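DisA protein (Sorangium cellulosum, PDB 6CCA) probably uses S-adenosylmethionine to methylate carbon twice, building the gem-dimethyl group of a polyketide intermediate on the disorazol assembly line. Local coordinates at residues 318-323 and 380-385; 327-332 and 406-411; 312-317 and 357-362. All coordinates share one frame; numbering follows the deposited sequence.

Contact 1 of 3, residues 318-323 and 380-385; sequences TLQSIK and EEEGFR
The packing of Lys323, Gln320 and Leu319 against Glu382, Gly383 and Phe384 is a helix-to-turn contact on one flank of a class I methyltransferase fold, where helix 315-325 meets the end of helix 372-381. That end is a Schellman motif: Gly383, at positive phi, is the C-prime residue, with Gly383 N bonded to Glu380 O and Phe384 N to Leu379 O, after which the chain passes into strand 384-385. The example illustrates how polar side chains of one helix can claim the carbonyls left over where another stops. Lys323 NZ donates to Glu382 O at 2.8 Å, in the carbonyl plane and on a lone pair, and more weakly to Gly383 O at 3.2 Å. Its positive charge would probably suit the carbonyl end of the helix, and Asp410 and Val412 hold it from elsewhere. A bend at chi3 (86°) carries the ammonium group there, while the earlier methylenes slide past the Phe384 ring; Lys323 CG comes within 3.5 Å of Phe384 CZ, and Lys323 CE lies over a face. Leu319 O sits at that ring's edge, near its plane, and Leu319 CD1 meets Glu382 CG at 4.0 Å, the two side chains crossing at about a right angle. Glu382 OE2 is taken by Arg316. Amide and carboxylate planes stand 75° apart where Gln320 NE2 donates to Glu382 OE1 at 2.8 Å, reaching that oxygen on its anti side and 30° out of the carboxylate plane.

Contact 2 of 3, residues 327-332 and 406-411; sequences KANGWL and LAESDG
Trp331 and Glu408 face each other as an antiparallel, non-hydrogen-bonded pair joining strands 330-332 and 406-409, with their CA atoms 4.7 Å apart. The next pair, Leu332 with Ala407, is hydrogen-bonded: Leu332 N reaches Ala407 O at 2.9 Å and Ala407 N reaches Leu332 O at 3.0 Å. Ser409 N continues the ladder to Gly330 O. Beyond it a type II turn from Lys327 to Gly330 brings Asn329 N within 2.8 Å of Ser409 O. This pairing is a worked case of the Rossmann-like methyltransferase sheet, in which one reversed strand, here 402-409, is inserted beside 330-337, with 384-385 and 387-389 beyond it. The Trp331 and Glu408 side chains share one sheet face, where a water bridges them: it accepts from Trp331 NE1 at 2.9 Å, lying in the indole plane at its edge, and donates to Glu408 OE2 at 2.6 Å and to Asn329 O. Glu408 OE1 turns to Arg386 and Arg385, and Asn329 ND2 to Phe30 O. With its hydroxyl opposite the backbone N (chi1 -180°), Ser409 forms an ST turn in which OG accepts from Gly411 N at 3.1 Å, and the CA of that glycine packs 3.8 Å from Ala328 CA.

Contact 3 of 3, residues 312-317 and 357-362; sequences TKNLRS and FEDAAE
At the edge of the Arg316 guanidinium, close to its plane, lies Glu362 OE2, gripped side-on in a salt bridge by two nitrogens: NE at 3.2 Å and NH2 at 3.1 Å. The carboxylate of Glu362 stands almost upright against the guanidinium, the planes 81° apart, and both nitrogens approach from the same face of it, NH2 on the syn side and NE from well above the carboxylate plane. Bent at chi2 (-59°), Glu362 brings its carboxylate to the end of the extended Arg316 side chain, which it crosses at about a right angle; Glu382 and Glu381 share the guanidinium. The Phe357 ring has Ala360 CB of its own loop at its edge, in plane. The contact exemplifies how a helix start is satisfied from its own cap residue, from the partner loop and from a water. Asn314 is the N-cap of helix 315-325, which follows strand 300-306 in this methyltransferase fold, and its OD1 accepts from Ser317 N at 2.8 Å. The partner loop supplies Asp359, whose OD2 takes the N-H of Leu315 at 2.9 Å in a nearly straight bond (170°), on the syn side but tilted out of the carboxylate plane. A water extends that reach, donating to Asp359 OD2 at 2.7 Å and accepting from Arg316 N at 3.0 Å. The amino end of the helix would probably favour this negative carboxylate, whose OD1 is held by Arg363. Just before the cap, Lys313 O accepts from Glu358 N in the carbonyl plane, and the Lys313 methylenes run alongside the Glu358 side chain, CD 3.6 Å from Glu358 OE2.

Overall arrangement
Helix 315-325 unites contacts 1 and 3, whose centres are about 13 Å apart: Thr312 OG1 probably hydrogen-bonds Thr318 OG1 (2.6 Å), and Arg316 NH2 forms a salt bridge with Glu381 OE1 (2.7 Å). Contact 2 lies closer to contact 1, about 8 Å between centres, and strands 384-385 and 402-409 are neighbours in one sheet; the salt bridge from Lys323 NZ to Asp410 OD1 (2.7 Å) joins the two. Contacts 2 and 3 do not touch, their nearest atoms being about 8 Å apart. In class I methyltransferases the cofactor typically binds at the carboxyl ends of the parallel strands. Contact 3 follows such an end, of strand 300-306; contact 2 lies at the beginning of strand 330-337.

Contact 1 of 3, residues 318-323 and 380-385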
loop_
_atom_site.group_PDB
_atom_site.type_symbol
_atom_site.label_atom_id
_atom_site.label_comp_id
_atom_site.label_asym_id
_atom_site.label_seq_id
_atom_site.Cartn_x
_atom_site.Cartn_y
_atom_site.Cartn_z
ATOM N N THR A 318 10.309 9.566 8.678
ATOM C CA THR A 318 9.498 9.983 7.566
ATOM C C THR A 318 8.269 10.743 8.053
ATOM O O THR A 318 7.935 11.784 7.505
ATOM C CB THR A 318 9.139 8.743 6.727
ATOM O OG1 THR A 318 10.312 8.275 6.055
ATOM C CG2 THR A 318 8.060 9.036 5.672
ATOM N N LEU A 319 7.666 10.278 9.136
ATOM C CA LEU A 319 6.554 10.967 9.744
ATOM C C LEU A 319 6.918 12.355 10.273
ATOM O O LEU A 319 6.113 13.283 10.159
ATOM C CB LEU A 319 5.936 10.159 10.868
ATOM C CG LEU A 319 5.259 8.870 10.384
ATOM C CD1 LEU A 319 4.877 8.017 11.596
ATOM C CD2 LEU A 319 4.030 9.153 9.511
ATOM N N GLN A 320 8.138 12.494 10.808
ATOM C CA GLN A 320 8.581 13.781 11.325
ATOM C C GLN A 320 8.816 14.710 10.171
ATOM O O GLN A 320 8.533 15.894 10.301
ATOM C CB GLN A 320 9.828 13.634 12.240
ATOM C CG GLN A 320 9.489 13.012 13.584
ATOM C CD GLN A 320 8.516 13.849 14.401
ATOM O OE1 GLN A 320 8.601 15.107 14.421
ATOM N NE2 GLN A 320 7.602 13.200 15.064
ATOM N N SER A 321 9.255 14.215 9.008
ATOM C CA SER A 321 9.422 15.133 7.881
ATOM C C SER A 321 8.076 15.595 7.380
ATOM O O SER A 321 7.922 16.723 6.965
ATOM C CB SER A 321 10.158 14.538 6.681
ATOM O OG SER A 321 11.435 14.214 7.041
ATOM N N ILE A 322 7.105 14.674 7.390
ATOM C CA ILE A 322 5.696 15.051 7.059
ATOM C C ILE A 322 5.178 16.169 7.999
ATOM O O ILE A 322 4.573 17.141 7.540
ATOM C CB ILE A 322 4.808 13.810 7.084
ATOM C CG1 ILE A 322 5.174 12.985 5.856
ATOM C CG2 ILE A 322 3.331 14.153 7.028
ATOM C CD1 ILE A 322 4.499 11.600 5.819
ATOM N N LYS A 323 5.449 16.019 9.293
ATOM C CA LYS A 323 5.102 17.036 10.291
ATOM C C LYS A 323 5.775 18.382 10.049
ATOM O O LYS A 323 5.169 19.401 10.279
ATOM C CB LYS A 323 5.389 16.538 11.714
ATOM C CG LYS A 323 4.429 15.483 12.135
ATOM C CD LYS A 323 4.544 15.144 13.593
ATOM C CE LYS A 323 3.708 16.054 14.474
ATOM N NZ LYS A 323 4.176 15.904 15.881
ATOM N N GLU A 380 0.236 8.432 17.039
ATOM C CA GLU A 380 0.148 9.094 18.408
ATOM C C GLU A 380 1.488 9.346 19.049
ATOM O O GLU A 380 1.749 10.466 19.546
ATOM C CB GLU A 380 -0.766 8.281 19.330
ATOM C CG GLU A 380 -2.201 8.445 18.946
ATOM C CD GLU A 380 -3.158 7.479 19.638
ATOM O OE1 GLU A 380 -2.662 6.574 20.301
ATOM O OE2 GLU A 380 -4.391 7.640 19.497
ATOM N N GLU A 381 2.378 8.362 19.039
ATOM C CA GLU A 381 3.708 8.557 19.582
ATOM C C GLU A 381 4.470 9.628 18.904
ATOM O O GLU A 381 5.326 10.242 19.512
ATOM C CB GLU A 381 4.561 7.294 19.500
ATOM C CG GLU A 381 4.139 6.237 20.474
ATOM C CD GLU A 381 4.751 4.883 20.173
ATOM O OE1 GLU A 381 5.835 4.780 19.576
ATOM O OE2 GLU A 381 4.122 3.920 20.560
ATOM N N GLU A 382 4.250 9.809 17.604
ATOM C CA GLU A 382 4.942 10.827 16.835
ATOM C C GLU A 382 4.276 12.183 16.902
ATOM O O GLU A 382 4.648 13.115 16.174
ATOM C CB GLU A 382 5.119 10.341 15.364
ATOM C CG GLU A 382 6.108 9.157 15.239
ATOM C CD GLU A 382 7.478 9.447 15.865
ATOM O OE1 GLU A 382 8.098 10.451 15.483
ATOM O OE2 GLU A 382 7.888 8.641 16.731
ATOM N N GLY A 383 3.246 12.294 17.735
ATOM C CA GLY A 383 2.611 13.581 17.978
ATOM C C GLY A 383 1.490 13.999 17.048
ATOM O O GLY A 383 1.242 15.187 16.886
ATOM N N PHE A 384 0.797 13.029 16.435
ATOM C CA PHE A 384 -0.449 13.333 15.841
ATOM C C PHE A 384 -1.540 13.094 16.872
ATOM O O PHE A 384 -1.321 12.255 17.754
ATOM C CB PHE A 384 -0.691 12.421 14.592
ATOM C CG PHE A 384 0.234 12.706 13.449
ATOM C CD1 PHE A 384 1.500 12.124 13.388
ATOM C CD2 PHE A 384 -0.155 13.521 12.372
ATOM C CE1 PHE A 384 2.379 12.373 12.311
ATOM C CE2 PHE A 384 0.715 13.763 11.291
ATOM C CZ PHE A 384 1.992 13.178 11.261
ATOM N N ARG A 385 -2.684 13.742 16.701
ATOM C CA ARG A 385 -3.886 13.573 17.522
ATOM C C ARG A 385 -5.117 13.215 16.711
ATOM O O ARG A 385 -5.104 13.299 15.526
ATOM C CB ARG A 385 -4.217 14.870 18.260
ATOM C CG ARG A 385 -3.028 15.709 18.558
ATOM C CD ARG A 385 -3.347 16.951 19.302
ATOM N NE ARG A 385 -3.818 17.946 18.360
ATOM C CZ ARG A 385 -3.454 19.203 18.371
ATOM N NH1 ARG A 385 -2.571 19.622 19.238
ATOM N NH2 ARG A 385 -3.999 20.023 17.508
#

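Contact 2 of 3, residues 327-332 and 406-411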
loop_
_atom_site.group_PDB
_atom_site.type_symbol
_atom_site.label_atom_id
_atom_site.label_comp_id
_atom_site.label_asym_id
_atom_site.label_seq_id
_atom_site.Cartn_x
_atom_site.Cartn_y
_atom_site.Cartn_z
ATOM N N LYS A 327 1.230 22.170 8.080
ATOM C CA LYS A 327 0.810 23.169 9.069
ATOM C C LYS A 327 0.380 22.478 10.341
ATOM O O LYS A 327 -0.063 21.335 10.349
ATOM C CB LYS A 327 -0.381 23.930 8.513
ATOM C CG LYS A 327 0.019 24.826 7.350
ATOM C CD LYS A 327 -1.143 25.538 6.731
ATOM C CE LYS A 327 -0.652 26.285 5.477
ATOM N NZ LYS A 327 -1.894 26.725 4.786
ATOM N N ALA A 328 0.509 23.201 11.447
ATOM C CA ALA A 328 -0.156 22.791 12.654
ATOM C C ALA A 328 -1.613 22.531 12.367
ATOM O O ALA A 328 -2.282 23.304 11.674
ATOM C CB ALA A 328 0.029 23.901 13.735
ATOM N N ASN A 329 -2.158 21.459 12.971
ATOM C CA ASN A 329 -3.525 20.993 12.696
ATOM C C ASN A 329 -3.827 20.696 11.190
ATOM O O ASN A 329 -5.007 20.671 10.765
ATOM C CB ASN A 329 -4.532 22.050 13.114
ATOM C CG ASN A 329 -4.421 22.368 14.600
ATOM O OD1 ASN A 329 -4.107 21.478 15.357
ATOM N ND2 ASN A 329 -4.670 23.623 15.008
ATOM N N GLY A 330 -2.747 20.399 10.420
ATOM C CA GLY A 330 -2.893 19.864 9.074
ATOM C C GLY A 330 -3.092 18.328 9.198
ATOM O O GLY A 330 -2.723 17.689 10.221
ATOM N N TRP A 331 -3.682 17.764 8.173
ATOM C CA TRP A 331 -3.962 16.293 8.186
ATOM C C TRP A 331 -2.990 15.474 7.357
ATOM O O TRP A 331 -2.564 15.906 6.261
ATOM C CB TRP A 331 -5.352 16.040 7.626
ATOM C CG TRP A 331 -6.531 16.610 8.359
ATOM C CD1 TRP A 331 -6.534 17.462 9.406
ATOM C CD2 TRP A 331 -7.877 16.435 7.964
ATOM N NE1 TRP A 331 -7.843 17.758 9.751
ATOM C CE2 TRP A 331 -8.682 17.176 8.845
ATOM C CE3 TRP A 331 -8.490 15.712 6.922
ATOM C CZ2 TRP A 331 -10.075 17.190 8.756
ATOM C CZ3 TRP A 331 -9.886 15.738 6.796
ATOM C CH2 TRP A 331 -10.679 16.469 7.751
ATOM N N LEU A 332 -2.642 14.303 7.881
ATOM C CA LEU A 332 -2.091 13.221 7.091
ATOM C C LEU A 332 -3.205 12.239 6.763
ATOM O O LEU A 332 -3.974 11.864 7.668
ATOM C CB LEU A 332 -1.003 12.552 7.886
ATOM C CG LEU A 332 -0.418 11.289 7.273
ATOM C CD1 LEU A 332 0.256 11.607 5.927
ATOM C CD2 LEU A 332 0.608 10.645 8.208
ATOM N N LEU A 406 -6.685 8.699 9.175
ATOM C CA LEU A 406 -6.588 10.168 9.262
ATOM C C LEU A 406 -5.888 10.559 10.557
ATOM O O LEU A 406 -6.087 9.916 11.588
ATOM C CB LEU A 406 -7.961 10.826 9.223
ATOM C CG LEU A 406 -8.910 10.316 8.113
ATOM C CD1 LEU A 406 -10.290 10.903 8.269
ATOM C CD2 LEU A 406 -8.388 10.651 6.779
ATOM N N ALA A 407 -5.039 11.569 10.502
ATOM C CA ALA A 407 -4.315 12.001 11.691
ATOM C C ALA A 407 -4.052 13.522 11.608
ATOM O O ALA A 407 -3.826 14.050 10.513
ATOM C CB ALA A 407 -3.015 11.290 11.737
ATOM N N GLU A 408 -4.142 14.190 12.757
ATOM C CA GLU A 408 -4.003 15.658 12.851
ATOM C C GLU A 408 -2.667 15.976 13.481
ATOM O O GLU A 408 -2.280 15.479 14.567
ATOM C CB GLU A 408 -5.160 16.195 13.692
ATOM C CG GLU A 408 -5.138 17.680 14.009
ATOM C CD GLU A 408 -6.358 18.039 14.840
ATOM O OE1 GLU A 408 -6.174 18.054 16.045
ATOM O OE2 GLU A 408 -7.461 18.313 14.265
ATOM N N SER A 409 -1.914 16.811 12.813
ATOM C CA SER A 409 -0.596 17.129 13.301
ATOM C C SER A 409 -0.700 18.154 14.424
ATOM O O SER A 409 -1.453 19.096 14.312
ATOM C CB SER A 409 0.250 17.775 12.214
ATOM O OG SER A 409 1.514 18.051 12.754
ATOM N N ASP A 410 0.101 17.969 15.467
ATOM C CA ASP A 410 0.161 18.922 16.561
ATOM C C ASP A 410 1.084 20.091 16.226
ATOM O O ASP A 410 1.240 21.009 17.031
ATOM C CB ASP A 410 0.630 18.235 17.845
ATOM C CG ASP A 410 2.098 17.859 17.802
ATOM O OD1 ASP A 410 2.704 17.948 16.713
ATOM O OD2 ASP A 410 2.646 17.474 18.856
ATOM N N GLY A 411 1.696 20.066 15.042
ATOM C CA GLY A 411 2.595 21.160 14.659
ATOM C C GLY A 411 4.007 21.111 15.243
ATOM O O GLY A 411 4.782 22.072 15.034
HETATM O O HOH W 1 -7.417 19.569 11.955
#

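Contact 3 of 3, residues 312-317 and 357-362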
loop_
_atom_site.group_PDB
_atom_site.type_symbol
_atom_site.label_atom_id
_atom_site.label_comp_id
_atom_site.label_asym_id
_atom_site.label_seq_id
_atom_site.Cartn_x
_atom_site.Cartn_y
_atom_site.Cartn_z
ATOM N N THR A 312 9.828 3.200 3.107
ATOM C CA THR A 312 10.816 4.087 3.660
ATOM C C THR A 312 11.685 3.300 4.623
ATOM O O THR A 312 11.249 2.309 5.204
ATOM C CB THR A 312 10.134 5.267 4.415
ATOM O OG1 THR A 312 11.162 6.128 4.940
ATOM C CG2 THR A 312 9.295 4.769 5.583
ATOM N N LYS A 313 12.898 3.767 4.856
ATOM C CA LYS A 313 13.807 3.082 5.746
ATOM C C LYS A 313 13.486 3.223 7.188
ATOM O O LYS A 313 13.643 2.284 7.954
ATOM C CB LYS A 313 15.233 3.619 5.532
ATOM C CG LYS A 313 15.804 3.136 4.238
ATOM C CD LYS A 313 17.265 3.501 4.081
ATOM C CE LYS A 313 17.726 3.047 2.697
ATOM N NZ LYS A 313 18.791 3.938 2.171
ATOM N N ASN A 314 13.048 4.422 7.562
ATOM C CA ASN A 314 12.680 4.737 8.897
ATOM C C ASN A 314 11.360 5.498 8.987
ATOM O O ASN A 314 11.279 6.660 8.636
ATOM C CB ASN A 314 13.762 5.599 9.555
ATOM C CG ASN A 314 13.515 5.731 11.031
ATOM O OD1 ASN A 314 12.708 6.532 11.483
ATOM N ND2 ASN A 314 14.121 4.836 11.798
ATOM N N LEU A 315 10.329 4.820 9.460
ATOM C CA LEU A 315 8.984 5.361 9.461
ATOM C C LEU A 315 8.850 6.603 10.341
ATOM O O LEU A 315 8.242 7.583 9.932
ATOM C CB LEU A 315 7.979 4.240 9.814
ATOM C CG LEU A 315 6.502 4.501 9.495
ATOM C CD1 LEU A 315 6.367 4.992 8.034
ATOM C CD2 LEU A 315 5.655 3.260 9.772
ATOM N N ARG A 316 9.402 6.547 11.549
ATOM C CA ARG A 316 9.301 7.662 12.485
ATOM C C ARG A 316 9.913 8.934 11.906
ATOM O O ARG A 316 9.374 10.028 12.070
ATOM C CB ARG A 316 9.977 7.310 13.812
ATOM C CG ARG A 316 9.201 6.315 14.659
ATOM C CD ARG A 316 9.901 6.053 15.983
ATOM N NE ARG A 316 9.349 4.891 16.673
ATOM C CZ ARG A 316 8.309 4.938 17.499
ATOM N NH1 ARG A 316 7.703 6.092 17.742
ATOM N NH2 ARG A 316 7.874 3.829 18.084
ATOM N N SER A 317 11.044 8.774 11.228
ATOM C CA SER A 317 11.737 9.860 10.637
ATOM C C SER A 317 10.906 10.452 9.461
ATOM O O SER A 317 10.838 11.646 9.244
ATOM C CB SER A 317 13.088 9.304 10.122
ATOM O OG SER A 317 13.771 10.286 9.436
ATOM N N PHE A 357 12.593 -1.145 4.502
ATOM C CA PHE A 357 12.567 -0.874 5.915
ATOM C C PHE A 357 13.795 -1.366 6.699
ATOM O O PHE A 357 14.236 -2.492 6.508
ATOM C CB PHE A 357 11.273 -1.389 6.578
ATOM C CG PHE A 357 11.118 -2.873 6.544
ATOM C CD1 PHE A 357 10.645 -3.518 5.397
ATOM C CD2 PHE A 357 11.466 -3.642 7.650
ATOM C CE1 PHE A 357 10.508 -4.914 5.369
ATOM C CE2 PHE A 357 11.341 -5.026 7.615
ATOM C CZ PHE A 357 10.862 -5.667 6.470
ATOM N N GLU A 358 14.256 -0.529 7.625
ATOM C CA GLU A 358 15.377 -0.742 8.538
ATOM C C GLU A 358 14.965 -0.694 10.007
ATOM O O GLU A 358 15.814 -0.684 10.904
ATOM C CB GLU A 358 16.454 0.313 8.249
ATOM C CG GLU A 358 17.101 -0.049 6.920
ATOM C CD GLU A 358 18.309 0.774 6.559
ATOM O OE1 GLU A 358 18.671 1.638 7.370
ATOM O OE2 GLU A 358 18.844 0.550 5.441
ATOM N N ASP A 359 13.659 -0.688 10.238
ATOM C CA ASP A 359 13.017 -0.617 11.535
ATOM C C ASP A 359 11.967 -1.708 11.546
ATOM O O ASP A 359 10.777 -1.457 11.745
ATOM C CB ASP A 359 12.375 0.774 11.809
ATOM C CG ASP A 359 11.388 1.225 10.697
ATOM O OD1 ASP A 359 11.285 0.510 9.678
ATOM O OD2 ASP A 359 10.753 2.304 10.817
ATOM N N ALA A 360 12.411 -2.963 11.488
ATOM C CA ALA A 360 11.502 -4.106 11.523
ATOM C C ALA A 360 10.578 -4.176 12.664
ATOM O O ALA A 360 9.458 -4.615 12.473
ATOM C CB ALA A 360 12.302 -5.423 11.422
ATOM N N ALA A 361 10.993 -3.769 13.876
ATOM C CA ALA A 361 10.107 -3.849 15.029
ATOM C C ALA A 361 8.933 -2.915 14.947
ATOM O O ALA A 361 8.000 -3.066 15.717
ATOM C CB ALA A 361 10.835 -3.510 16.326
ATOM N N GLU A 362 8.955 -1.955 14.067
ATOM C CA GLU A 362 7.754 -1.098 13.925
ATOM C C GLU A 362 6.731 -1.714 12.950
ATOM O O GLU A 362 5.622 -1.188 12.840
ATOM C CB GLU A 362 8.112 0.252 13.351
ATOM C CG GLU A 362 9.077 1.062 14.200
ATOM C CD GLU A 362 8.614 1.357 15.583
ATOM O OE1 GLU A 362 7.407 1.253 15.934
ATOM O OE2 GLU A 362 9.503 1.751 16.369
HETATM O O HOH W 2 10.810 4.127 12.749
#